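Local coordinates for Endoglucanase(Endo-1,4-beta-glucanase)protein (Pseudomonas stutzeri, PDB 6R2J), which probably hydrolyses beta-1,4-glycosidic bonds as a family 5 endoglucanase, and binds cellobiose in its glycan pocket, at residues I202-S214 with N224-F237. Numbering follows the deposited sequence.
Sequences IYEAHLYFDDDFS and NIDPMIGVERARPF. With BGC (beta-D-glucopyranose), chain E; BGC (beta-D-glucopyranose), chain B.
The guanidinium of R233 has F213 over one face and, from its own helix, I229 CG1 over the other, both toward the rim. F213 CE2 lies 3.6 Å from R233 NE. The F213 ring and the guanidinium are 31° apart; R233 CZ lies 4.3 Å from the ring centroid, an off-centre cation-pi contact. At the guanidinium edge, R233 NH1 donates in plane to two backbone carbonyls, Y208 O at 2.9 Å and D210 O at 2.7 Å. R233 reaches them with its chain extended from CG to NE. D210 O also accepts from F213 N, on the opposite face of its carbonyl plane, closing a type I turn. Toward the C-terminal end of 224-237, A205 CB makes a CH-pi contact over the F237 ring, 3.7 Å from the centroid, while Y203 O sits at its edge. F209 CE1 packs on G230 CA at 3.5 Å. Helix 229-244 thus backs strand 201-206 of the TIM barrel and the loop after it. That loop carries Y208, D212, F213 and S214 of the glycan pocket. With an alanine here in place of R233, Y208 O would probably lose this donor and F213 its cationic neighbour. One buried cation thus ties a sugar-binding loop to the helix.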
# COMPACT_ATOMS: atom_id res chain seq x y z
N ILE A 202 -9.40 7.13 -1.29
CA ILE A 202 -8.46 7.54 -0.24
C ILE A 202 -7.11 7.79 -0.91
O ILE A 202 -6.70 7.06 -1.82
CB ILE A 202 -8.36 6.49 0.89
CG1 ILE A 202 -9.76 6.33 1.51
CG2 ILE A 202 -7.32 6.89 1.90
CD1 ILE A 202 -9.95 5.02 2.32
N TYR A 203 -6.43 8.83 -0.45
CA TYR A 203 -5.12 9.22 -0.98
C TYR A 203 -4.05 8.61 -0.10
O TYR A 203 -4.23 8.42 1.10
CB TYR A 203 -4.97 10.72 -1.05
CG TYR A 203 -5.88 11.28 -2.10
CD1 TYR A 203 -7.20 11.61 -1.79
CD2 TYR A 203 -5.46 11.41 -3.43
CE1 TYR A 203 -8.05 12.11 -2.74
CE2 TYR A 203 -6.30 11.94 -4.40
CZ TYR A 203 -7.60 12.28 -4.05
OH TYR A 203 -8.47 12.81 -4.98
N GLU A 204 -2.95 8.25 -0.73
CA GLU A 204 -1.99 7.36 -0.09
C GLU A 204 -0.60 7.83 -0.46
O GLU A 204 -0.29 7.96 -1.65
CB GLU A 204 -2.11 5.92 -0.58
CG GLU A 204 -0.84 5.13 -0.24
CD GLU A 204 -0.91 3.68 -0.74
OE1 GLU A 204 -1.93 3.27 -1.36
OE2 GLU A 204 0.07 2.95 -0.51
N ALA A 205 0.23 8.02 0.57
CA ALA A 205 1.62 8.40 0.44
C ALA A 205 2.48 7.39 1.19
O ALA A 205 1.99 6.62 2.03
CB ALA A 205 1.91 9.79 1.04
N HIS A 206 3.78 7.46 0.89
CA HIS A 206 4.83 6.63 1.48
C HIS A 206 5.80 7.53 2.20
O HIS A 206 5.94 8.71 1.87
CB HIS A 206 5.55 5.83 0.39
CG HIS A 206 4.64 4.85 -0.28
ND1 HIS A 206 5.01 4.10 -1.38
CD2 HIS A 206 3.36 4.50 -0.00
CE1 HIS A 206 3.99 3.35 -1.75
NE2 HIS A 206 2.99 3.54 -0.91
N LEU A 207 6.45 6.98 3.21
CA LEU A 207 7.29 7.81 4.07
C LEU A 207 8.34 6.95 4.74
O LEU A 207 8.01 6.02 5.48
CB LEU A 207 6.42 8.52 5.12
CG LEU A 207 7.03 9.50 6.14
CD1 LEU A 207 5.90 10.42 6.65
CD2 LEU A 207 7.78 8.78 7.26
N TYR A 208 9.60 7.28 4.50
CA TYR A 208 10.72 6.63 5.14
C TYR A 208 11.57 7.67 5.86
O TYR A 208 11.37 8.88 5.72
CB TYR A 208 11.53 5.82 4.13
CG TYR A 208 10.78 4.61 3.59
CD1 TYR A 208 10.81 3.41 4.27
CD2 TYR A 208 10.05 4.69 2.40
CE1 TYR A 208 10.14 2.29 3.77
CE2 TYR A 208 9.34 3.61 1.91
CZ TYR A 208 9.41 2.39 2.58
OH TYR A 208 8.76 1.28 2.09
N PHE A 209 12.53 7.20 6.64
CA PHE A 209 13.22 8.07 7.58
C PHE A 209 14.65 8.44 7.18
O PHE A 209 15.30 9.17 7.93
CB PHE A 209 13.27 7.37 8.95
CG PHE A 209 11.93 7.13 9.58
CD1 PHE A 209 10.80 7.85 9.16
CD2 PHE A 209 11.81 6.22 10.62
CE1 PHE A 209 9.58 7.63 9.76
CE2 PHE A 209 10.61 6.03 11.25
CZ PHE A 209 9.48 6.72 10.81
N ASP A 210 15.18 7.89 6.07
CA ASP A 210 16.55 8.17 5.68
C ASP A 210 16.63 9.49 4.90
O ASP A 210 15.62 10.06 4.46
CB ASP A 210 17.25 7.01 4.95
CG ASP A 210 16.43 6.42 3.83
OD1 ASP A 210 15.22 6.69 3.76
OD2 ASP A 210 16.99 5.63 3.02
N ASP A 211 17.88 9.98 4.77
CA ASP A 211 18.14 11.36 4.36
C ASP A 211 17.68 11.62 2.95
O ASP A 211 17.41 12.77 2.59
CB ASP A 211 19.63 11.60 4.38
CG ASP A 211 20.18 11.73 5.76
OD1 ASP A 211 19.42 11.60 6.75
OD2 ASP A 211 21.39 12.04 5.87
N ASP A 212 17.59 10.57 2.14
CA ASP A 212 17.19 10.69 0.74
C ASP A 212 15.76 10.23 0.52
O ASP A 212 15.35 10.05 -0.63
CB ASP A 212 18.17 9.92 -0.15
CG ASP A 212 18.15 8.43 0.10
OD1 ASP A 212 17.30 7.97 0.87
OD2 ASP A 212 18.98 7.72 -0.49
N PHE A 213 15.00 10.01 1.60
CA PHE A 213 13.60 9.64 1.55
C PHE A 213 13.34 8.23 0.97
O PHE A 213 12.15 7.82 0.88
CB PHE A 213 12.74 10.64 0.74
CG PHE A 213 12.92 12.07 1.11
CD1 PHE A 213 13.94 12.82 0.55
CD2 PHE A 213 12.06 12.67 2.01
CE1 PHE A 213 14.12 14.15 0.89
CE2 PHE A 213 12.20 14.00 2.37
CZ PHE A 213 13.22 14.75 1.80
N SER A 214 14.38 7.47 0.59
CA SER A 214 14.16 6.31 -0.26
C SER A 214 13.70 5.06 0.49
O SER A 214 13.09 4.18 -0.12
CB SER A 214 15.45 5.97 -1.02
OG SER A 214 16.49 5.67 -0.09
N ASN A 224 21.77 10.03 11.15
CA ASN A 224 21.22 11.04 12.05
C ASN A 224 19.73 11.13 11.82
O ASN A 224 19.26 12.05 11.13
CB ASN A 224 21.88 12.39 11.84
CG ASN A 224 23.03 12.63 12.80
OD1 ASN A 224 24.11 13.04 12.38
ND2 ASN A 224 22.80 12.37 14.08
N ILE A 225 18.99 10.20 12.40
CA ILE A 225 17.54 10.15 12.27
C ILE A 225 16.90 10.89 13.45
O ILE A 225 16.96 10.42 14.59
CB ILE A 225 17.03 8.71 12.16
CG1 ILE A 225 17.61 8.02 10.92
CG2 ILE A 225 15.50 8.70 12.13
CD1 ILE A 225 17.37 6.52 10.88
N ASP A 226 16.25 12.04 13.18
CA ASP A 226 15.55 12.76 14.25
C ASP A 226 14.36 11.94 14.74
O ASP A 226 13.67 11.31 13.95
CB ASP A 226 15.06 14.10 13.72
CG ASP A 226 14.48 14.98 14.81
OD1 ASP A 226 13.47 14.57 15.43
OD2 ASP A 226 15.02 16.10 15.04
N PRO A 227 14.09 11.91 16.05
CA PRO A 227 12.91 11.15 16.52
C PRO A 227 11.58 11.65 15.94
O PRO A 227 10.57 10.93 15.98
CB PRO A 227 12.96 11.30 18.05
CG PRO A 227 13.98 12.43 18.32
CD PRO A 227 14.93 12.39 17.17
N MET A 228 11.53 12.86 15.41
CA MET A 228 10.29 13.44 14.89
C MET A 228 10.24 13.52 13.37
O MET A 228 9.27 14.06 12.81
CB MET A 228 10.09 14.84 15.51
CG MET A 228 9.82 14.85 17.01
SD MET A 228 8.35 13.89 17.48
CE MET A 228 7.01 15.06 17.20
N ILE A 229 11.25 12.99 12.68
CA ILE A 229 11.30 13.04 11.22
C ILE A 229 10.09 12.35 10.62
O ILE A 229 9.59 12.76 9.57
CB ILE A 229 12.65 12.51 10.72
CG1 ILE A 229 12.95 13.02 9.31
CG2 ILE A 229 12.70 11.00 10.67
CD1 ILE A 229 12.87 14.52 9.15
N GLY A 230 9.55 11.34 11.29
CA GLY A 230 8.37 10.71 10.76
C GLY A 230 7.17 11.64 10.84
O GLY A 230 6.40 11.74 9.89
N VAL A 231 7.01 12.33 11.96
CA VAL A 231 5.90 13.28 12.07
C VAL A 231 6.07 14.46 11.11
O VAL A 231 5.10 14.95 10.51
CB VAL A 231 5.72 13.75 13.52
CG1 VAL A 231 4.63 14.83 13.54
CG2 VAL A 231 5.42 12.60 14.47
N GLU A 232 7.31 14.93 10.97
CA GLU A 232 7.58 16.04 10.07
C GLU A 232 7.32 15.67 8.62
O GLU A 232 6.86 16.52 7.86
CB GLU A 232 9.02 16.49 10.27
CG GLU A 232 9.29 17.09 11.64
CD GLU A 232 10.78 17.10 12.00
OE1 GLU A 232 11.65 16.93 11.09
OE2 GLU A 232 11.09 17.33 13.22
N ARG A 233 7.61 14.43 8.22
CA ARG A 233 7.35 13.98 6.87
C ARG A 233 5.90 13.59 6.66
O ARG A 233 5.41 13.63 5.53
CB ARG A 233 8.34 12.87 6.48
CG ARG A 233 9.78 13.41 6.37
CD ARG A 233 10.80 12.38 5.93
NE ARG A 233 12.14 13.00 5.86
CZ ARG A 233 13.27 12.34 5.61
NH1 ARG A 233 13.26 11.04 5.42
NH2 ARG A 233 14.42 12.98 5.55
N ALA A 234 5.17 13.26 7.72
CA ALA A 234 3.75 12.98 7.54
C ALA A 234 2.93 14.26 7.44
O ALA A 234 1.96 14.33 6.66
CB ALA A 234 3.24 12.13 8.70
N ARG A 235 3.31 15.28 8.20
CA ARG A 235 2.44 16.45 8.40
C ARG A 235 2.09 17.17 7.10
O ARG A 235 0.92 17.56 6.95
CB ARG A 235 3.11 17.39 9.42
CG ARG A 235 2.37 18.68 9.70
CD ARG A 235 3.22 19.59 10.59
NE ARG A 235 3.86 18.91 11.72
CZ ARG A 235 5.18 18.87 11.94
NH1 ARG A 235 6.03 19.46 11.09
NH2 ARG A 235 5.66 18.24 13.02
N PRO A 236 3.01 17.41 6.18
CA PRO A 236 2.62 18.03 4.92
C PRO A 236 1.43 17.35 4.28
O PRO A 236 0.51 18.02 3.79
CB PRO A 236 3.90 17.88 4.09
CG PRO A 236 5.01 17.86 5.10
CD PRO A 236 4.45 17.04 6.19
N PHE A 237 1.44 16.00 4.30
CA PHE A 237 0.43 15.16 3.64
C PHE A 237 -0.90 15.24 4.37
O PHE A 237 -1.94 15.49 3.74
CB PHE A 237 0.99 13.71 3.60
CG PHE A 237 0.04 12.70 3.03
CD1 PHE A 237 -0.60 12.92 1.82
CD2 PHE A 237 -0.20 11.51 3.71
CE1 PHE A 237 -1.50 11.98 1.33
CE2 PHE A 237 -1.10 10.58 3.23
CZ PHE A 237 -1.74 10.81 2.04
C2 BGC E . 10.39 8.93 -2.19
C3 BGC E . 8.99 8.80 -1.69
C4 BGC E . 8.79 7.33 -1.56
C5 BGC E . 9.97 6.50 -1.18
C6 BGC E . 9.40 5.12 -1.08
C1 BGC E . 11.57 7.95 -1.93
O2 BGC E . 10.72 10.37 -2.05
O3 BGC E . 8.03 9.36 -2.60
O4 BGC E . 7.67 7.38 -0.71
O5 BGC E . 10.99 6.63 -2.29
O6 BGC E . 10.51 4.19 -1.18
C2 BGC B . 14.22 6.12 -4.76
C3 BGC B . 12.91 6.62 -4.21
C4 BGC B . 13.34 7.80 -3.39
C5 BGC B . 14.09 8.90 -4.22
C6 BGC B . 14.67 10.06 -3.38
C1 BGC B . 14.77 7.13 -5.79
O1 BGC B . 15.88 6.71 -6.52
O2 BGC B . 14.14 4.88 -5.44
O3 BGC B . 12.24 5.76 -3.28
O4 BGC B . 12.42 8.63 -2.70
O5 BGC B . 15.14 8.47 -5.18
O6 BGC B . 13.71 10.38 -2.39